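Local coordinates for GTP-binding protein (Pyrococcus horikoshii, PDB 1WXQ), which is of unknown function but, as an Obg-type P-loop protein with a TGS domain, probably binds GTP and may hydrolyse nucleotide, at residues A[317-325]-A[339-347]; A[39-50]-A[64-75]. One frame throughout, in Å; residues are numbered along the deposited sequence.

From the N terminus, contact 2 comes first. After strand 39-47 come a loop without helix or strand (51-63) and the short, weakly bonded strand 64-65, then strand 68-77 returns beside strand 39-47. This antiparallel pair belongs to the sheet of the GTPase domain. Contact 1 opens much later, after helix 305-316, and closes the loop between strands 319-325 and 343-346 of the small C-terminal sheet. The two lie in series and neither nest nor cross. The centres of contacts 1 and 2 are about 11 Å apart. Y323 of contact 1 reaches H48, P49 and A69 of contact 2, and V342 packs on I71. Together they tie the C-terminal sheet to the strand pair of the GTPase domain.

Contact 1: A[317-325]-A[339-347]; sequences LKLIPVYPV and LPHVFLMKK
M345 O receives two groups of the opposite strand. I320 N bonds to M345 O in the carbonyl plane at 2.8 Å, and L319 CA makes a CA-H...O contact with M345 O at 3.2 Å. I320 and V322 each pair with their antiparallel partner, M345 and F343, though the V322 N to F343 O bond is weak. Their sheet order, 2-1-4-3, fits the beta-grasp fold of a TGS domain. On the face of I320, V322, F343 and M345, selenomethionine M345 crosses V322 at about a right angle, its CG 3.8 Å from V322 CB. Its chain bends and leads away to K357 of helix 351-358. F343 meets P324 CD with its ring edge. On the other face L319 and L344 touch through their CD1 atoms at 3.6 Å. V342 CB lies over a face of the Y323 ring, 3.8 Å from its centroid, a CH-pi contact. K346 CG stands anti to the backbone N (chi1 173°), and a bend at chi2 brings NZ to a hydrogen bond with L317 O at 3.1 Å, from above the carbonyl plane. The polar bonds are largely main-chain, strand side chains meet through carbon, and the lysines gather at one exposed end.

Contact 2: A[39-50]-A[64-75]; sequences VGVTYAITDHPC and YRNGLALIPVKM
A44 and I71 pair through two backbone bonds near the middle of the strand pair. Here the packing is tight. On the same face T42 CG2 reaches V73 CB at 4.0 Å, and the SE of selenomethionine M75 crosses obliquely at 4.0 Å from T42 CB. I309 of helix 305-316 covers T42 and M75, while T42 OG1 bonds to A20 O. On the opposite face I45 lies alongside L70, its CG1 3.5 Å from L70 CG. Y43 turns its ring edge to the backbone of I71 and P72, and its CE1 meets P72 CB. Strands 39-47 and 68-77 form the antiparallel pair that Ras-like P-loop GTPases place at one side of an otherwise parallel sheet. Toward V39 the backbone bonds hold, G40 pairing with M75, but the side chains of V39, V41 and K74 lie on the solvent side. V39 CG1 meets the aliphatic part of K74, 3.5 Å from CE. K74 NZ has its salt bridge with E2, outside the segments. V41 CG2 rests beside P72 CB. Beyond the strand, H48 CG is anti to the backbone N (chi1 178°), which sends the imidazole across to Y64. The Y64 edge points at the H48 face in a T-shaped pair, centroids 4.7 Å apart and planes at 65°. Y64 OH also makes a weak bond to C50 O. With an alanine here, the H48 face would probably lose its aromatic cover and C50 O its hydroxyl partner. Nearby, the type I' turn from R65 to L68 presents G67 O to H48 N at 3.2 Å.

Contact 1: A[317-325]-A[339-347]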
loop_
_atom_site.group_PDB
_atom_site.type_symbol
_atom_site.label_atom_id
_atom_site.label_comp_id
_atom_site.label_asym_id
_atom_site.label_seq_id
_atom_site.Cartn_x
_atom_site.Cartn_y
_atom_site.Cartn_z
ATOM N N LEU A 317 2.853 3.116 2.644
ATOM C CA LEU A 317 2.393 2.676 3.948
ATOM C C LEU A 317 3.509 2.587 4.975
ATOM O O LEU A 317 3.246 2.451 6.163
ATOM C CB LEU A 317 1.668 1.328 3.797
ATOM C CG LEU A 317 0.583 1.398 2.707
ATOM C CD1 LEU A 317 -0.094 0.067 2.541
ATOM C CD2 LEU A 317 -0.428 2.470 3.065
ATOM N N LYS A 318 4.752 2.670 4.513
ATOM C CA LYS A 318 5.916 2.614 5.386
ATOM C C LYS A 318 5.961 1.386 6.295
ATOM O O LYS A 318 6.231 1.485 7.494
ATOM C CB LYS A 318 5.990 3.884 6.237
ATOM C CG LYS A 318 6.109 5.170 5.431
ATOM C CD LYS A 318 6.941 6.214 6.170
ATOM C CE LYS A 318 6.347 6.572 7.537
ATOM N NZ LYS A 318 7.263 7.426 8.349
ATOM N N LEU A 319 5.684 0.221 5.724
ATOM C CA LEU A 319 5.725 -1.014 6.487
ATOM C C LEU A 319 7.166 -1.524 6.476
ATOM O O LEU A 319 7.929 -1.232 5.557
ATOM C CB LEU A 319 4.784 -2.041 5.866
ATOM C CG LEU A 319 3.324 -1.573 5.781
ATOM C CD1 LEU A 319 2.522 -2.512 4.903
ATOM C CD2 LEU A 319 2.719 -1.505 7.178
ATOM N N ILE A 320 7.549 -2.245 7.523
ATOM C CA ILE A 320 8.892 -2.812 7.614
ATOM C C ILE A 320 8.723 -4.252 8.054
ATOM O O ILE A 320 7.848 -4.553 8.857
ATOM C CB ILE A 320 9.749 -2.086 8.666
ATOM C CG1 ILE A 320 9.033 -2.098 10.020
ATOM C CG2 ILE A 320 10.060 -0.668 8.206
ATOM C CD1 ILE A 320 9.929 -1.647 11.177
ATOM N N PRO A 321 9.544 -5.167 7.524
ATOM C CA PRO A 321 9.435 -6.584 7.911
ATOM C C PRO A 321 10.036 -6.808 9.316
ATOM O O PRO A 321 11.040 -6.198 9.673
ATOM C CB PRO A 321 10.235 -7.319 6.822
ATOM C CG PRO A 321 10.474 -6.278 5.739
ATOM C CD PRO A 321 10.589 -4.985 6.506
ATOM N N VAL A 322 9.416 -7.680 10.105
ATOM C CA VAL A 322 9.878 -7.969 11.459
ATOM C C VAL A 322 9.574 -9.431 11.799
ATOM O O VAL A 322 8.485 -9.923 11.522
ATOM C CB VAL A 322 9.178 -7.027 12.474
ATOM C CG1 VAL A 322 9.450 -7.475 13.903
ATOM C CG2 VAL A 322 9.663 -5.603 12.264
ATOM N N TYR A 323 10.535 -10.120 12.405
ATOM C CA TYR A 323 10.371 -11.540 12.738
ATOM C C TYR A 323 10.483 -11.882 14.215
ATOM O O TYR A 323 11.536 -11.684 14.816
ATOM C CB TYR A 323 11.419 -12.384 12.004
ATOM C CG TYR A 323 11.402 -12.269 10.498
ATOM C CD1 TYR A 323 11.880 -11.128 9.853
ATOM C CD2 TYR A 323 10.958 -13.332 9.714
ATOM C CE1 TYR A 323 11.926 -11.056 8.461
ATOM C CE2 TYR A 323 11.001 -13.269 8.324
ATOM C CZ TYR A 323 11.488 -12.134 7.703
ATOM O OH TYR A 323 11.558 -12.102 6.326
ATOM N N PRO A 324 9.402 -12.416 14.812
ATOM C CA PRO A 324 9.375 -12.800 16.226
ATOM C C PRO A 324 9.820 -14.244 16.402
ATOM O O PRO A 324 9.356 -15.142 15.692
ATOM C CB PRO A 324 7.917 -12.617 16.597
ATOM C CG PRO A 324 7.236 -13.095 15.378
ATOM C CD PRO A 324 8.034 -12.420 14.261
ATOM N N VAL A 325 10.713 -14.456 17.361
ATOM C CA VAL A 325 11.237 -15.781 17.656
ATOM C C VAL A 325 10.972 -16.170 19.107
ATOM O O VAL A 325 10.456 -15.370 19.897
ATOM C CB VAL A 325 12.764 -15.841 17.409
ATOM C CG1 VAL A 325 13.058 -15.685 15.919
ATOM C CG2 VAL A 325 13.461 -14.747 18.206
ATOM N N LEU A 339 12.867 -18.827 12.333
ATOM C CA LEU A 339 12.279 -17.662 11.659
ATOM C C LEU A 339 10.972 -18.003 10.952
ATOM O O LEU A 339 10.790 -17.667 9.786
ATOM C CB LEU A 339 13.259 -17.064 10.649
ATOM C CG LEU A 339 14.510 -16.393 11.221
ATOM C CD1 LEU A 339 15.409 -15.934 10.088
ATOM C CD2 LEU A 339 14.113 -15.215 12.086
ATOM N N PRO A 340 10.034 -18.659 11.666
ATOM C CA PRO A 340 8.717 -19.085 11.170
ATOM C C PRO A 340 7.802 -18.019 10.564
ATOM O O PRO A 340 7.231 -18.234 9.492
ATOM C CB PRO A 340 8.078 -19.741 12.396
ATOM C CG PRO A 340 9.264 -20.258 13.148
ATOM C CD PRO A 340 10.206 -19.086 13.066
ATOM N N HIS A 341 7.642 -16.887 11.244
ATOM C CA HIS A 341 6.757 -15.848 10.717
ATOM C C HIS A 341 7.370 -14.470 10.540
ATOM O O HIS A 341 8.364 -14.118 11.177
ATOM C CB HIS A 341 5.513 -15.710 11.592
ATOM C CG HIS A 341 4.823 -17.003 11.863
ATOM N ND1 HIS A 341 5.260 -17.887 12.825
ATOM C CD2 HIS A 341 3.732 -17.567 11.294
ATOM C CE1 HIS A 341 4.463 -18.942 12.839
ATOM N NE2 HIS A 341 3.529 -18.773 11.921
ATOM N N VAL A 342 6.741 -13.697 9.661
ATOM C CA VAL A 342 7.167 -12.340 9.368
ATOM C C VAL A 342 5.951 -11.441 9.409
ATOM O O VAL A 342 4.890 -11.795 8.894
ATOM C CB VAL A 342 7.783 -12.221 7.956
ATOM C CG1 VAL A 342 6.790 -12.723 6.913
ATOM C CG2 VAL A 342 8.146 -10.775 7.670
ATOM N N PHE A 343 6.104 -10.270 10.008
ATOM C CA PHE A 343 4.993 -9.333 10.067
ATOM C C PHE A 343 5.355 -7.955 9.524
ATOM O O PHE A 343 6.457 -7.439 9.738
ATOM C CB PHE A 343 4.471 -9.229 11.503
ATOM C CG PHE A 343 3.771 -10.477 11.975
ATOM C CD1 PHE A 343 2.485 -10.776 11.542
ATOM C CD2 PHE A 343 4.419 -11.383 12.812
ATOM C CE1 PHE A 343 1.850 -11.964 11.934
ATOM C CE2 PHE A 343 3.795 -12.574 13.209
ATOM C CZ PHE A 343 2.511 -12.863 12.769
ATOM N N LEU A 344 4.421 -7.387 8.775
ATOM C CA LEU A 344 4.584 -6.059 8.220
ATOM C C LEU A 344 4.135 -5.120 9.347
ATOM O O LEU A 344 2.950 -5.058 9.683
ATOM C CB LEU A 344 3.677 -5.897 6.993
ATOM C CG LEU A 344 3.994 -6.521 5.620
ATOM C CD1 LEU A 344 3.073 -6.011 4.506
ATOM C CD2 LEU A 344 5.452 -6.220 5.297
HETATM N N MSE A 345 5.089 -4.425 9.954
HETATM C CA MSE A 345 4.799 -3.485 11.027
HETATM C C MSE A 345 4.913 -2.053 10.506
HETATM O O MSE A 345 5.735 -1.764 9.641
HETATM C CB MSE A 345 5.799 -3.660 12.171
HETATM C CG MSE A 345 5.916 -5.082 12.688
HETATM SE SE MSE A 345 4.183 -5.792 13.102
HETATM C CE MSE A 345 3.810 -4.707 14.671
ATOM N N LYS A 346 4.095 -1.160 11.045
ATOM C CA LYS A 346 4.167 0.220 10.656
ATOM C C LYS A 346 5.353 0.845 11.349
ATOM O O LYS A 346 5.657 0.556 12.498
ATOM C CB LYS A 346 2.878 0.908 11.104
ATOM C CG LYS A 346 2.926 2.422 10.900
ATOM C CD LYS A 346 2.505 2.830 9.486
ATOM C CE LYS A 346 2.605 4.341 9.259
ATOM N NZ LYS A 346 2.051 4.680 7.950
ATOM N N LYS A 347 6.121 1.686 10.659
ATOM C CA LYS A 347 7.298 2.278 11.304
ATOM C C LYS A 347 6.784 3.057 12.513
ATOM O O LYS A 347 5.764 3.755 12.430
ATOM C CB LYS A 347 8.074 3.200 10.340
ATOM C CG LYS A 347 8.791 2.455 9.200
ATOM C CD LYS A 347 9.661 3.383 8.343
ATOM C CE LYS A 347 10.646 2.614 7.422
ATOM N NZ LYS A 347 10.038 1.758 6.327
#

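Contact 2: A[39-50]-A[64-75]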
loop_
_atom_site.group_PDB
_atom_site.type_symbol
_atom_site.label_atom_id
_atom_site.label_comp_id
_atom_site.label_asym_id
_atom_site.label_seq_id
_atom_site.Cartn_x
_atom_site.Cartn_y
_atom_site.Cartn_z
ATOM N N VAL A 39 -10.392 -10.924 -5.756
ATOM C CA VAL A 39 -9.348 -10.735 -4.760
ATOM C C VAL A 39 -8.247 -11.772 -4.922
ATOM O O VAL A 39 -8.510 -12.955 -5.150
ATOM C CB VAL A 39 -9.906 -10.838 -3.340
ATOM C CG1 VAL A 39 -8.777 -10.718 -2.340
ATOM C CG2 VAL A 39 -10.948 -9.753 -3.118
ATOM N N GLY A 40 -7.007 -11.316 -4.799
ATOM C CA GLY A 40 -5.884 -12.214 -4.950
ATOM C C GLY A 40 -4.778 -11.910 -3.970
ATOM O O GLY A 40 -4.961 -11.131 -3.034
ATOM N N VAL A 41 -3.630 -12.535 -4.185
ATOM C CA VAL A 41 -2.486 -12.328 -3.318
ATOM C C VAL A 41 -1.252 -12.050 -4.156
ATOM O O VAL A 41 -0.927 -12.793 -5.087
ATOM C CB VAL A 41 -2.230 -13.563 -2.436
ATOM C CG1 VAL A 41 -2.030 -14.799 -3.308
ATOM C CG2 VAL A 41 -1.015 -13.332 -1.562
ATOM N N THR A 42 -0.584 -10.948 -3.854
ATOM C CA THR A 42 0.632 -10.602 -4.564
ATOM C C THR A 42 1.684 -10.711 -3.475
ATOM O O THR A 42 1.387 -11.214 -2.392
ATOM C CB THR A 42 0.573 -9.171 -5.135
ATOM O OG1 THR A 42 1.757 -8.918 -5.897
ATOM C CG2 THR A 42 0.464 -8.147 -4.023
ATOM N N TYR A 43 2.900 -10.255 -3.749
ATOM C CA TYR A 43 3.943 -10.513 -2.764
ATOM C C TYR A 43 4.864 -9.302 -2.602
ATOM O O TYR A 43 5.014 -8.473 -3.491
ATOM C CB TYR A 43 4.757 -11.722 -3.235
ATOM C CG TYR A 43 4.106 -12.987 -2.793
ATOM C CD1 TYR A 43 3.999 -13.275 -1.436
ATOM C CD2 TYR A 43 3.667 -13.919 -3.734
ATOM C CE1 TYR A 43 3.451 -14.481 -1.020
ATOM C CE2 TYR A 43 3.127 -15.126 -3.319
ATOM C CZ TYR A 43 3.022 -15.411 -1.970
ATOM O OH TYR A 43 2.462 -16.602 -1.552
ATOM N N ALA A 44 5.459 -9.194 -1.400
ATOM C CA ALA A 44 6.382 -8.090 -1.149
ATOM C C ALA A 44 7.819 -8.592 -0.990
ATOM O O ALA A 44 8.201 -9.175 0.016
ATOM C CB ALA A 44 5.931 -7.366 0.118
ATOM N N ILE A 45 8.614 -8.376 -2.052
ATOM C CA ILE A 45 9.966 -8.924 -2.071
ATOM C C ILE A 45 11.017 -7.888 -1.659
ATOM O O ILE A 45 11.178 -6.845 -2.277
ATOM C CB ILE A 45 10.243 -9.420 -3.490
ATOM C CG1 ILE A 45 9.094 -10.316 -3.959
ATOM C CG2 ILE A 45 11.534 -10.258 -3.509
ATOM C CD1 ILE A 45 9.215 -10.700 -5.435
ATOM N N THR A 46 11.745 -8.286 -0.630
ATOM C CA THR A 46 12.868 -7.512 -0.127
ATOM C C THR A 46 13.866 -8.522 0.445
ATOM O O THR A 46 13.604 -9.719 0.434
ATOM C CB THR A 46 12.401 -6.511 0.951
ATOM O OG1 THR A 46 13.493 -5.663 1.338
ATOM C CG2 THR A 46 11.856 -7.254 2.165
ATOM N N ASP A 47 15.010 -8.057 0.921
ATOM C CA ASP A 47 16.005 -8.977 1.449
ATOM C C ASP A 47 15.544 -9.744 2.681
ATOM O O ASP A 47 15.239 -9.147 3.707
ATOM C CB ASP A 47 17.305 -8.236 1.793
ATOM C CG ASP A 47 18.109 -7.854 0.563
ATOM O OD1 ASP A 47 18.113 -8.637 -0.416
ATOM O OD2 ASP A 47 18.749 -6.775 0.588
ATOM N N HIS A 48 15.493 -11.069 2.574
ATOM C CA HIS A 48 15.109 -11.899 3.711
ATOM C C HIS A 48 16.281 -11.853 4.687
ATOM O O HIS A 48 17.437 -11.967 4.284
ATOM C CB HIS A 48 14.858 -13.350 3.283
ATOM C CG HIS A 48 14.503 -14.258 4.421
ATOM N ND1 HIS A 48 15.331 -14.446 5.509
ATOM C CD2 HIS A 48 13.394 -14.998 4.660
ATOM C CE1 HIS A 48 14.745 -15.262 6.368
ATOM N NE2 HIS A 48 13.569 -15.611 5.878
ATOM N N PRO A 49 15.999 -11.690 5.985
ATOM C CA PRO A 49 17.014 -11.604 7.037
ATOM C C PRO A 49 18.193 -12.563 6.818
ATOM O O PRO A 49 19.291 -12.368 7.325
ATOM C CB PRO A 49 16.341 -11.891 8.379
ATOM C CG PRO A 49 14.891 -12.280 8.117
ATOM C CD PRO A 49 14.688 -11.783 6.609
ATOM N N CYS A 50 17.930 -13.656 6.075
ATOM C CA CYS A 50 18.974 -14.658 5.913
ATOM C C CYS A 50 19.993 -14.269 4.857
ATOM O O CYS A 50 20.157 -14.927 3.834
ATOM C CB CYS A 50 18.318 -16.000 5.575
ATOM S SG CYS A 50 17.575 -16.772 7.026
ATOM N N TYR A 64 10.560 -18.282 1.405
ATOM C CA TYR A 64 11.976 -18.014 1.163
ATOM C C TYR A 64 12.245 -18.158 -0.324
ATOM O O TYR A 64 11.550 -18.908 -1.013
ATOM C CB TYR A 64 12.869 -18.998 1.922
ATOM C CG TYR A 64 14.311 -18.544 2.025
ATOM C CD1 TYR A 64 15.358 -19.465 2.030
ATOM C CD2 TYR A 64 14.629 -17.189 2.145
ATOM C CE1 TYR A 64 16.686 -19.045 2.151
ATOM C CE2 TYR A 64 15.947 -16.761 2.267
ATOM C CZ TYR A 64 16.970 -17.691 2.267
ATOM O OH TYR A 64 18.277 -17.271 2.378
ATOM N N ARG A 65 13.262 -17.456 -0.817
ATOM C CA ARG A 65 13.590 -17.502 -2.239
ATOM C C ARG A 65 14.875 -16.715 -2.510
ATOM O O ARG A 65 14.903 -15.487 -2.414
ATOM C CB ARG A 65 12.417 -16.911 -3.036
ATOM C CG ARG A 65 12.050 -17.617 -4.334
ATOM C CD ARG A 65 10.573 -17.367 -4.662
ATOM N NE ARG A 65 10.268 -17.493 -6.087
ATOM C CZ ARG A 65 9.041 -17.447 -6.598
ATOM N NH1 ARG A 65 7.995 -17.285 -5.799
ATOM N NH2 ARG A 65 8.858 -17.557 -7.912
ATOM N N ASN A 66 15.944 -17.440 -2.824
ATOM C CA ASN A 66 17.240 -16.846 -3.129
ATOM C C ASN A 66 17.647 -15.664 -2.255
ATOM O O ASN A 66 17.983 -14.588 -2.758
ATOM C CB ASN A 66 17.279 -16.428 -4.602
ATOM C CG ASN A 66 17.882 -17.494 -5.495
ATOM O OD1 ASN A 66 18.299 -18.557 -5.022
ATOM N ND2 ASN A 66 17.922 -17.220 -6.801
ATOM N N GLY A 67 17.626 -15.865 -0.945
ATOM C CA GLY A 67 18.017 -14.796 -0.044
ATOM C C GLY A 67 17.055 -13.626 -0.023
ATOM O O GLY A 67 17.401 -12.539 0.441
ATOM N N LEU A 68 15.845 -13.844 -0.526
ATOM C CA LEU A 68 14.838 -12.795 -0.552
ATOM C C LEU A 68 13.555 -13.246 0.130
ATOM O O LEU A 68 13.154 -14.410 0.021
ATOM C CB LEU A 68 14.523 -12.378 -1.995
ATOM C CG LEU A 68 15.561 -11.549 -2.765
ATOM C CD1 LEU A 68 15.089 -11.358 -4.198
ATOM C CD2 LEU A 68 15.771 -10.198 -2.083
ATOM N N ALA A 69 12.914 -12.315 0.829
ATOM C CA ALA A 69 11.668 -12.602 1.521
ATOM C C ALA A 69 10.460 -12.214 0.666
ATOM O O ALA A 69 10.337 -11.064 0.228
ATOM C CB ALA A 69 11.629 -11.851 2.844
ATOM N N LEU A 70 9.583 -13.177 0.409
ATOM C CA LEU A 70 8.375 -12.901 -0.355
ATOM C C LEU A 70 7.175 -12.970 0.603
ATOM O O LEU A 70 6.602 -14.032 0.839
ATOM C CB LEU A 70 8.220 -13.902 -1.504
ATOM C CG LEU A 70 9.084 -13.651 -2.745
ATOM C CD1 LEU A 70 10.554 -13.912 -2.439
ATOM C CD2 LEU A 70 8.615 -14.553 -3.871
ATOM N N ILE A 71 6.823 -11.814 1.160
ATOM C CA ILE A 71 5.729 -11.676 2.113
ATOM C C ILE A 71 4.425 -11.410 1.369
ATOM O O ILE A 71 4.330 -10.450 0.619
ATOM C CB ILE A 71 6.019 -10.490 3.047
ATOM C CG1 ILE A 71 7.520 -10.444 3.360
ATOM C CG2 ILE A 71 5.202 -10.609 4.322
ATOM C CD1 ILE A 71 7.980 -9.180 4.064
ATOM N N PRO A 72 3.398 -12.258 1.571
ATOM C CA PRO A 72 2.093 -12.099 0.906
ATOM C C PRO A 72 1.295 -10.847 1.291
ATOM O O PRO A 72 1.375 -10.371 2.419
ATOM C CB PRO A 72 1.361 -13.399 1.257
ATOM C CG PRO A 72 1.928 -13.758 2.581
ATOM C CD PRO A 72 3.417 -13.485 2.388
ATOM N N VAL A 73 0.513 -10.348 0.332
ATOM C CA VAL A 73 -0.290 -9.135 0.476
ATOM C C VAL A 73 -1.574 -9.219 -0.339
ATOM O O VAL A 73 -1.536 -9.547 -1.518
ATOM C CB VAL A 73 0.494 -7.899 -0.048
ATOM C CG1 VAL A 73 -0.418 -6.664 -0.093
ATOM C CG2 VAL A 73 1.723 -7.656 0.816
ATOM N N LYS A 74 -2.707 -8.890 0.276
ATOM C CA LYS A 74 -3.985 -8.924 -0.433
ATOM C C LYS A 74 -4.016 -7.876 -1.535
ATOM O O LYS A 74 -3.491 -6.771 -1.369
ATOM C CB LYS A 74 -5.145 -8.648 0.518
ATOM C CG LYS A 74 -5.808 -9.874 1.115
ATOM C CD LYS A 74 -7.184 -9.511 1.676
ATOM C CE LYS A 74 -8.062 -8.889 0.599
ATOM N NZ LYS A 74 -9.355 -8.418 1.136
HETATM N N MSE A 75 -4.657 -8.222 -2.649
HETATM C CA MSE A 75 -4.780 -7.318 -3.779
HETATM C C MSE A 75 -6.183 -7.464 -4.357
HETATM O O MSE A 75 -6.696 -8.575 -4.485
HETATM C CB MSE A 75 -3.717 -7.638 -4.832
HETATM C CG MSE A 75 -3.645 -6.621 -5.953
HETATM SE SE MSE A 75 -2.054 -6.784 -7.040
HETATM C CE MSE A 75 -0.974 -5.423 -6.172
#